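Local coordinates for rhusiopathiae surface protein B (Erysipelothrix rhusiopathiae, PDB 3V10) that probably binds collagen through this two-domain, Ig-like region of a longer adhesin anchored to the bacterial cell wall, at residues S25-E29 with S304-M308; I28-F34 with G113-S119. One frame throughout, in Å; residues are numbered along the deposited sequence.

Coming from the N terminus, the chain passes through residues 25-29 and runs straight into the strand used by contact 2, so the two contacts share Ile28 and Glu29. Contact 2 closes first, when 113-119 returns antiparallel to 28-34 inside the N-terminal Ig-like domain. Contact 1 closes much later: the chain builds nearly all of the second domain, whose last strand, 303-306, then brings 304-308 back to 25-29, so the loop of contact 2 is nested within that of contact 1. Contact 1 ties the two domains together at their junction; contact 2 pairs two neighbouring strands of the first domain's sheet. They touch through Lys118 NZ, 2.8 Å from Asn307 O, a probable hydrogen bond.

Contact 1: S25-E29 with S304-M308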
ATOM      1  N   SER A  25       5.784  -2.823   1.745  1.00 17.09           N
ATOM      2  CA  SER A  25       4.534  -2.543   2.450  1.00 17.30           C
ATOM      3  C   SER A  25       3.910  -1.202   2.075  1.00 17.51           C
ATOM      4  O   SER A  25       2.688  -1.096   1.947  1.00 16.83           O
ATOM      5  CB  SER A  25       4.748  -2.594   3.966  1.00 17.80           C
ATOM      6  OG  SER A  25       5.504  -1.486   4.422  1.00 19.05           O
ATOM      7  N   GLN A  26       4.742  -0.179   1.905  1.00 13.90           N
ATOM      8  CA  GLN A  26       4.247   1.144   1.549  1.00 14.16           C
ATOM      9  C   GLN A  26       4.480   1.385   0.056  1.00 14.60           C
ATOM     10  O   GLN A  26       5.348   0.768  -0.556  1.00 13.86           O
ATOM     11  CB  GLN A  26       4.975   2.222   2.362  1.00 15.34           C
ATOM     12  CG  GLN A  26       4.990   1.994   3.878  1.00 18.38           C
ATOM     13  CD  GLN A  26       3.632   2.181   4.534  1.00 22.11           C
ATOM     14  OE1 GLN A  26       3.522   2.193   5.768  1.00 22.30           O
ATOM     15  NE2 GLN A  26       2.593   2.328   3.721  1.00 17.25           N
ATOM     16  N   PRO A  27       3.694   2.283  -0.551  1.00 14.87           N
ATOM     17  CA  PRO A  27       3.870   2.556  -1.979  1.00 15.70           C
ATOM     18  C   PRO A  27       5.115   3.393  -2.247  1.00 15.60           C
ATOM     19  O   PRO A  27       5.617   4.078  -1.352  1.00 17.40           O
ATOM     20  CB  PRO A  27       2.613   3.350  -2.350  1.00 15.14           C
ATOM     21  CG  PRO A  27       1.647   3.099  -1.212  1.00 17.45           C
ATOM     22  CD  PRO A  27       2.543   3.023  -0.010  1.00 16.36           C
ATOM     23  N   ILE A  28       5.618   3.317  -3.476  1.00 13.48           N
ATOM     24  CA  ILE A  28       6.744   4.140  -3.895  1.00 14.17           C
ATOM     25  C   ILE A  28       6.026   5.173  -4.758  1.00 14.71           C
ATOM     26  O   ILE A  28       5.423   4.828  -5.770  1.00 13.93           O
ATOM     27  CB  ILE A  28       7.774   3.350  -4.730  1.00 14.48           C
ATOM     28  CG1 ILE A  28       8.474   2.327  -3.830  1.00 12.51           C
ATOM     29  CG2 ILE A  28       8.806   4.293  -5.317  1.00 13.09           C
ATOM     30  CD1 ILE A  28       9.562   1.516  -4.502  1.00 15.09           C
ATOM     31  N   GLU A  29       6.068   6.431  -4.329  1.00 16.12           N
ATOM     32  CA  GLU A  29       5.365   7.508  -5.016  1.00 17.19           C
ATOM     33  C   GLU A  29       6.146   8.293  -6.053  1.00 16.56           C
ATOM     34  O   GLU A  29       7.317   8.628  -5.862  1.00 17.13           O
ATOM     35  CB  GLU A  29       4.820   8.503  -3.993  1.00 17.51           C
ATOM     36  CG  GLU A  29       3.923   7.909  -2.942  1.00 23.95           C
ATOM     37  CD  GLU A  29       3.753   8.844  -1.766  1.00 26.16           C
ATOM     38  OE1 GLU A  29       3.452  10.035  -1.997  1.00 28.34           O
ATOM     39  OE2 GLU A  29       3.925   8.391  -0.615  1.00 27.37           O
ATOM     40  N   SER A 304       0.485   1.515  10.118  1.00 13.06           N
ATOM     41  CA  SER A 304      -0.321   2.277   9.186  1.00 13.27           C
ATOM     42  C   SER A 304       0.100   2.000   7.760  1.00 14.88           C
ATOM     43  O   SER A 304       1.166   1.435   7.508  1.00 15.53           O
ATOM     44  CB  SER A 304      -0.185   3.769   9.475  1.00 16.82           C
ATOM     45  OG  SER A 304       1.143   4.204   9.250  1.00 16.78           O
ATOM     46  N   VAL A 305      -0.763   2.394   6.833  1.00 14.37           N
ATOM     47  CA  VAL A 305      -0.507   2.225   5.413  1.00 12.65           C
ATOM     48  C   VAL A 305      -0.579   3.610   4.787  1.00 14.12           C
ATOM     49  O   VAL A 305      -1.558   4.338   4.969  1.00 13.54           O
ATOM     50  CB  VAL A 305      -1.566   1.301   4.746  1.00 13.42           C
ATOM     51  CG1 VAL A 305      -1.248   1.119   3.262  1.00 12.85           C
ATOM     52  CG2 VAL A 305      -1.587  -0.051   5.440  1.00 14.48           C
ATOM     53  N   VAL A 306       0.471   3.989   4.065  1.00 12.84           N
ATOM     54  CA  VAL A 306       0.491   5.287   3.410  1.00 13.08           C
ATOM     55  C   VAL A 306      -0.540   5.249   2.291  1.00 12.18           C
ATOM     56  O   VAL A 306      -0.710   4.219   1.635  1.00 13.85           O
ATOM     57  CB  VAL A 306       1.890   5.596   2.824  1.00 15.62           C
ATOM     58  CG1 VAL A 306       1.859   6.902   2.052  1.00 15.77           C
ATOM     59  CG2 VAL A 306       2.910   5.690   3.952  1.00 16.72           C
ATOM     60  N   ASN A 307      -1.236   6.365   2.097  1.00 12.19           N
ATOM     61  CA  ASN A 307      -2.264   6.486   1.065  1.00 12.36           C
ATOM     62  C   ASN A 307      -1.782   5.857  -0.234  1.00 11.81           C
ATOM     63  O   ASN A 307      -0.746   6.241  -0.779  1.00 14.02           O
ATOM     64  CB  ASN A 307      -2.616   7.963   0.842  1.00 12.28           C
ATOM     65  CG  ASN A 307      -3.765   8.150  -0.127  1.00 14.55           C
ATOM     66  OD1 ASN A 307      -3.653   7.822  -1.305  1.00 15.03           O
ATOM     67  ND2 ASN A 307      -4.881   8.681   0.366  1.00 15.55           N
ATOM     68  N   MET A 308      -2.553   4.898  -0.735  1.00 12.06           N
ATOM     69  CA  MET A 308      -2.181   4.183  -1.946  1.00 13.31           C
ATOM     70  C   MET A 308      -2.970   4.545  -3.204  1.00 10.90           C
ATOM     71  O   MET A 308      -2.890   3.838  -4.215  1.00 12.40           O
ATOM     72  CB  MET A 308      -2.262   2.672  -1.682  1.00 14.46           C
ATOM     73  CG  MET A 308      -3.626   2.122  -1.224  1.00 13.96           C
ATOM     74  SD  MET A 308      -4.198   2.457   0.498  1.00  8.64           S
ATOM     75  CE  MET A 308      -5.850   2.899   0.115  1.00 12.08           C
TER
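This is a side-chain packing contact at the junction of the two domains: the loop leading into strand 28-35 of the N-terminal domain lies beside the end of strand 303-306, the last strand of the second domain. The two backbones do not pair as a sheet. Their directions differ by 38°, and the nearest alpha carbons, those of Gln26 and Val306, are 5.9 Å apart, so side chains fill the gap.

Pro27 is the apolar centre. Its ring sits over the turn out of the strand, with Pro27 CD 3.9 Å from Val306 CB and Pro27 CG 4.0 Å from Met308 CB. Val306, in the t rotamer, points its CA-to-CB bond toward the loop and lies between three neighbours: Pro27, the amide end of Gln26, and the carboxylate of Glu29, where Glu29 OE2 comes 3.7 Å from Val306 CG1. Gln26 starts out sideways, but its m,m rotamer brings the amide against the backbone from Ser304 to Val306. In all, 281 Å² is buried.

Other parts of the second domain close the seam. Phe173, on strand 167-173, touches both Pro27 and Met308, while Asn307 ND2 is hydrogen-bonded to the carbonyls of Lys272 and Leu274, which ties the exit from strand 303-306 to the 272-274 loop. This is consistent with the latch of the Collagen Hug model, in which the segment after the second DEv-IgG domain adds a strand to the first; 311-315 would be that strand.

Contact 2: I28-F34 with G113-S119; sequences IEFNLAF and GTINLKS
Two central strands of the N-terminal Ig-like domain, a DEv-IgG fold, pair here as a regular antiparallel ladder. Both segments are extended, their axes 4.6 Å apart at closest and 167° between directions. Ile28-Ser119, Phe30-Leu117, Leu32-Ile115 and Phe34-Gly113 are hydrogen-bonded pairs; Glu29-Lys118, Asn31-Asn116 and Ala33-Thr114 alternate as non-hydrogen-bonded pairs. Backbone N-to-O bonds run Ile28 to Ser119 2.9 Å, Phe30 to Leu117 2.9 Å, Leu117 to Phe30 2.8 Å, Leu32 to Ile115 2.8 Å, Ile115 to Leu32 2.7 Å, Phe34 to Gly113 2.9 Å and Gly113 to Phe34 3.0 Å.

The face carrying Ile28, Phe30, Leu32 and Phe34 turns into the core with Ile115 (m,t) and Leu117 (t,p, like Leu32). Phe30 CB and Leu117 CB meet at 4.1 Å, and the Phe30 ring, chi1 m, reaches along the strand until its edge meets Ser119 OG, 3.5 Å from Phe30 CE2; Leu63 touches Ile28, Phe30 and Ser119. At Gly113 the missing side chain makes a hollow, and Phe34, chi1 p, folds its ring over it: Gly113 CA lies 4.3 Å from the centroid, 17° off the normal, a CH-pi contact, and a beta carbon would clash. Phe51 and Phe99 meet this ring edge-to-face.

On the opposite face, Glu29 CG packs on Lys118 CD at 3.6 Å, while Lys118 NZ bonds to the carbonyls of Asn307 and Phe309. Strands 10-16 and 311-315 flank the pair, the latter consistent with the latch of the Collagen Hug model. Ser119 OG, chi1 p, donates to Ile28 O at 2.8 Å, beside a weak bond from Ser119 N at 3.0 Å.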
ATOM      1  N   ILE A  28       5.618   3.317  -3.476  1.00 13.48           N
ATOM      2  CA  ILE A  28       6.744   4.140  -3.895  1.00 14.17           C
ATOM      3  C   ILE A  28       6.026   5.173  -4.758  1.00 14.71           C
ATOM      4  O   ILE A  28       5.423   4.828  -5.770  1.00 13.93           O
ATOM      5  CB  ILE A  28       7.774   3.350  -4.730  1.00 14.48           C
ATOM      6  CG1 ILE A  28       8.474   2.327  -3.830  1.00 12.51           C
ATOM      7  CG2 ILE A  28       8.806   4.293  -5.317  1.00 13.09           C
ATOM      8  CD1 ILE A  28       9.562   1.516  -4.502  1.00 15.09           C
ATOM      9  N   GLU A  29       6.068   6.431  -4.329  1.00 16.12           N
ATOM     10  CA  GLU A  29       5.365   7.508  -5.016  1.00 17.19           C
ATOM     11  C   GLU A  29       6.146   8.293  -6.053  1.00 16.56           C
ATOM     12  O   GLU A  29       7.317   8.628  -5.862  1.00 17.13           O
ATOM     13  CB  GLU A  29       4.820   8.503  -3.993  1.00 17.51           C
ATOM     14  CG  GLU A  29       3.923   7.909  -2.942  1.00 23.95           C
ATOM     15  CD  GLU A  29       3.753   8.844  -1.766  1.00 26.16           C
ATOM     16  OE1 GLU A  29       3.452  10.035  -1.997  1.00 28.34           O
ATOM     17  OE2 GLU A  29       3.925   8.391  -0.615  1.00 27.37           O
ATOM     18  N   PHE A  30       5.463   8.600  -7.149  1.00 13.82           N
ATOM     19  CA  PHE A  30       6.045   9.373  -8.229  1.00 13.91           C
ATOM     20  C   PHE A  30       5.163  10.589  -8.444  1.00 15.25           C
ATOM     21  O   PHE A  30       3.946  10.467  -8.575  1.00 14.85           O
ATOM     22  CB  PHE A  30       6.106   8.541  -9.512  1.00 12.94           C
ATOM     23  CG  PHE A  30       7.120   7.441  -9.466  1.00 14.35           C
ATOM     24  CD1 PHE A  30       8.440   7.683  -9.829  1.00 15.21           C
ATOM     25  CD2 PHE A  30       6.766   6.172  -9.025  1.00 14.83           C
ATOM     26  CE1 PHE A  30       9.395   6.677  -9.754  1.00 15.85           C
ATOM     27  CE2 PHE A  30       7.716   5.155  -8.943  1.00 15.18           C
ATOM     28  CZ  PHE A  30       9.035   5.408  -9.309  1.00 16.75           C
ATOM     29  N   ASN A  31       5.776  11.766  -8.443  1.00 15.27           N
ATOM     30  CA  ASN A  31       5.043  13.001  -8.665  1.00 16.26           C
ATOM     31  C   ASN A  31       5.530  13.597  -9.976  1.00 16.17           C
ATOM     32  O   ASN A  31       6.734  13.726 -10.199  1.00 18.85           O
ATOM     33  CB  ASN A  31       5.288  13.988  -7.528  1.00 19.55           C
ATOM     34  CG  ASN A  31       4.709  15.352  -7.818  1.00 22.59           C
ATOM     35  OD1 ASN A  31       3.494  15.549  -7.772  1.00 25.90           O
ATOM     36  ND2 ASN A  31       5.578  16.303  -8.140  1.00 25.63           N
ATOM     37  N   LEU A  32       4.592  13.964 -10.838  1.00 15.32           N
ATOM     38  CA  LEU A  32       4.928  14.520 -12.138  1.00 14.03           C
ATOM     39  C   LEU A  32       4.025  15.697 -12.494  1.00 14.93           C
ATOM     40  O   LEU A  32       2.820  15.672 -12.248  1.00 14.58           O
ATOM     41  CB  LEU A  32       4.803  13.417 -13.199  1.00 13.32           C
ATOM     42  CG  LEU A  32       5.142  13.722 -14.656  1.00 13.73           C
ATOM     43  CD1 LEU A  32       6.646  13.928 -14.806  1.00 13.89           C
ATOM     44  CD2 LEU A  32       4.671  12.563 -15.530  1.00 13.77           C
ATOM     45  N   ALA A  33       4.618  16.735 -13.069  1.00 14.14           N
ATOM     46  CA  ALA A  33       3.870  17.910 -13.476  1.00 13.38           C
ATOM     47  C   ALA A  33       4.199  18.204 -14.930  1.00 13.09           C
ATOM     48  O   ALA A  33       5.321  17.972 -15.374  1.00 13.73           O
ATOM     49  CB  ALA A  33       4.245  19.104 -12.600  1.00 13.59           C
ATOM     50  N   PHE A  34       3.219  18.699 -15.672  1.00 13.47           N
ATOM     51  CA  PHE A  34       3.437  19.043 -17.070  1.00 15.56           C
ATOM     52  C   PHE A  34       2.593  20.239 -17.485  1.00 15.10           C
ATOM     53  O   PHE A  34       1.714  20.689 -16.743  1.00 12.68           O
ATOM     54  CB  PHE A  34       3.154  17.828 -17.971  1.00 14.67           C
ATOM     55  CG  PHE A  34       1.733  17.349 -17.931  1.00 15.17           C
ATOM     56  CD1 PHE A  34       0.794  17.840 -18.831  1.00 16.02           C
ATOM     57  CD2 PHE A  34       1.331  16.403 -16.990  1.00 16.34           C
ATOM     58  CE1 PHE A  34      -0.522  17.396 -18.797  1.00 18.08           C
ATOM     59  CE2 PHE A  34       0.017  15.954 -16.946  1.00 15.78           C
ATOM     60  CZ  PHE A  34      -0.912  16.452 -17.855  1.00 17.06           C
ATOM     61  N   GLY A 113      -0.974  20.353 -15.569  1.00 19.41           N
ATOM     62  CA  GLY A 113      -1.498  19.208 -14.845  1.00 20.11           C
ATOM     63  C   GLY A 113      -0.458  18.526 -13.983  1.00 19.25           C
ATOM     64  O   GLY A 113       0.744  18.754 -14.126  1.00 17.97           O
ATOM     65  N   THR A 114      -0.944  17.681 -13.083  1.00 19.55           N
ATOM     66  CA  THR A 114      -0.094  16.964 -12.155  1.00 18.97           C
ATOM     67  C   THR A 114      -0.568  15.519 -12.046  1.00 18.14           C
ATOM     68  O   THR A 114      -1.759  15.232 -12.152  1.00 17.51           O
ATOM     69  CB  THR A 114      -0.160  17.613 -10.757  1.00 22.20           C
ATOM     70  OG1 THR A 114      -0.115  19.044 -10.889  1.00 24.82           O
ATOM     71  CG2 THR A 114       1.017  17.165  -9.905  1.00 22.75           C
ATOM     72  N   ILE A 115       0.376  14.612 -11.847  1.00 16.01           N
ATOM     73  CA  ILE A 115       0.049  13.204 -11.697  1.00 14.59           C
ATOM     74  C   ILE A 115       0.813  12.677 -10.502  1.00 15.19           C
ATOM     75  O   ILE A 115       2.025  12.858 -10.406  1.00 16.80           O
ATOM     76  CB  ILE A 115       0.467  12.379 -12.929  1.00 14.64           C
ATOM     77  CG1 ILE A 115      -0.328  12.824 -14.157  1.00 15.16           C
ATOM     78  CG2 ILE A 115       0.256  10.888 -12.645  1.00 13.92           C
ATOM     79  CD1 ILE A 115       0.060  12.097 -15.428  1.00 17.30           C
ATOM     80  N   ASN A 116       0.098  12.047  -9.578  1.00 15.10           N
ATOM     81  CA  ASN A 116       0.721  11.467  -8.399  1.00 16.09           C
ATOM     82  C   ASN A 116       0.483   9.970  -8.514  1.00 17.14           C
ATOM     83  O   ASN A 116      -0.583   9.465  -8.168  1.00 17.61           O
ATOM     84  CB  ASN A 116       0.091  12.048  -7.135  1.00 20.50           C
ATOM     85  CG  ASN A 116       0.418  13.519  -6.957  1.00 23.39           C
ATOM     86  OD1 ASN A 116       1.488  13.871  -6.456  1.00 28.35           O
ATOM     87  ND2 ASN A 116      -0.491  14.387  -7.389  1.00 26.54           N
ATOM     88  N   LEU A 117       1.488   9.277  -9.035  1.00 14.02           N
ATOM     89  CA  LEU A 117       1.419   7.840  -9.270  1.00 13.76           C
ATOM     90  C   LEU A 117       1.916   7.011  -8.096  1.00 12.76           C
ATOM     91  O   LEU A 117       2.949   7.306  -7.509  1.00 12.16           O
ATOM     92  CB  LEU A 117       2.238   7.499 -10.522  1.00 13.78           C
ATOM     93  CG  LEU A 117       2.442   6.035 -10.918  1.00 16.07           C
ATOM     94  CD1 LEU A 117       1.122   5.404 -11.331  1.00 15.16           C
ATOM     95  CD2 LEU A 117       3.431   5.976 -12.077  1.00 16.10           C
ATOM     96  N   LYS A 118       1.164   5.967  -7.762  1.00 10.17           N
ATOM     97  CA  LYS A 118       1.531   5.077  -6.671  1.00  8.16           C
ATOM     98  C   LYS A 118       1.990   3.761  -7.272  1.00  9.46           C
ATOM     99  O   LYS A 118       1.372   3.262  -8.213  1.00 10.80           O
ATOM    100  CB  LYS A 118       0.324   4.846  -5.756  1.00  9.77           C
ATOM    101  CG  LYS A 118      -0.263   6.132  -5.200  1.00 11.90           C
ATOM    102  CD  LYS A 118       0.811   6.947  -4.497  1.00 13.47           C
ATOM    103  CE  LYS A 118       0.282   8.280  -3.999  1.00 15.32           C
ATOM    104  NZ  LYS A 118      -0.706   8.104  -2.898  1.00 17.44           N
ATOM    105  N   SER A 119       3.068   3.198  -6.737  1.00  9.04           N
ATOM    106  CA  SER A 119       3.575   1.935  -7.260  1.00 10.92           C
ATOM    107  C   SER A 119       3.948   0.958  -6.157  1.00 12.58           C
ATOM    108  O   SER A 119       4.148   1.342  -5.005  1.00 13.47           O
ATOM    109  CB  SER A 119       4.797   2.181  -8.154  1.00 12.30           C
ATOM    110  OG  SER A 119       5.909   2.614  -7.392  1.00 13.22           O
TER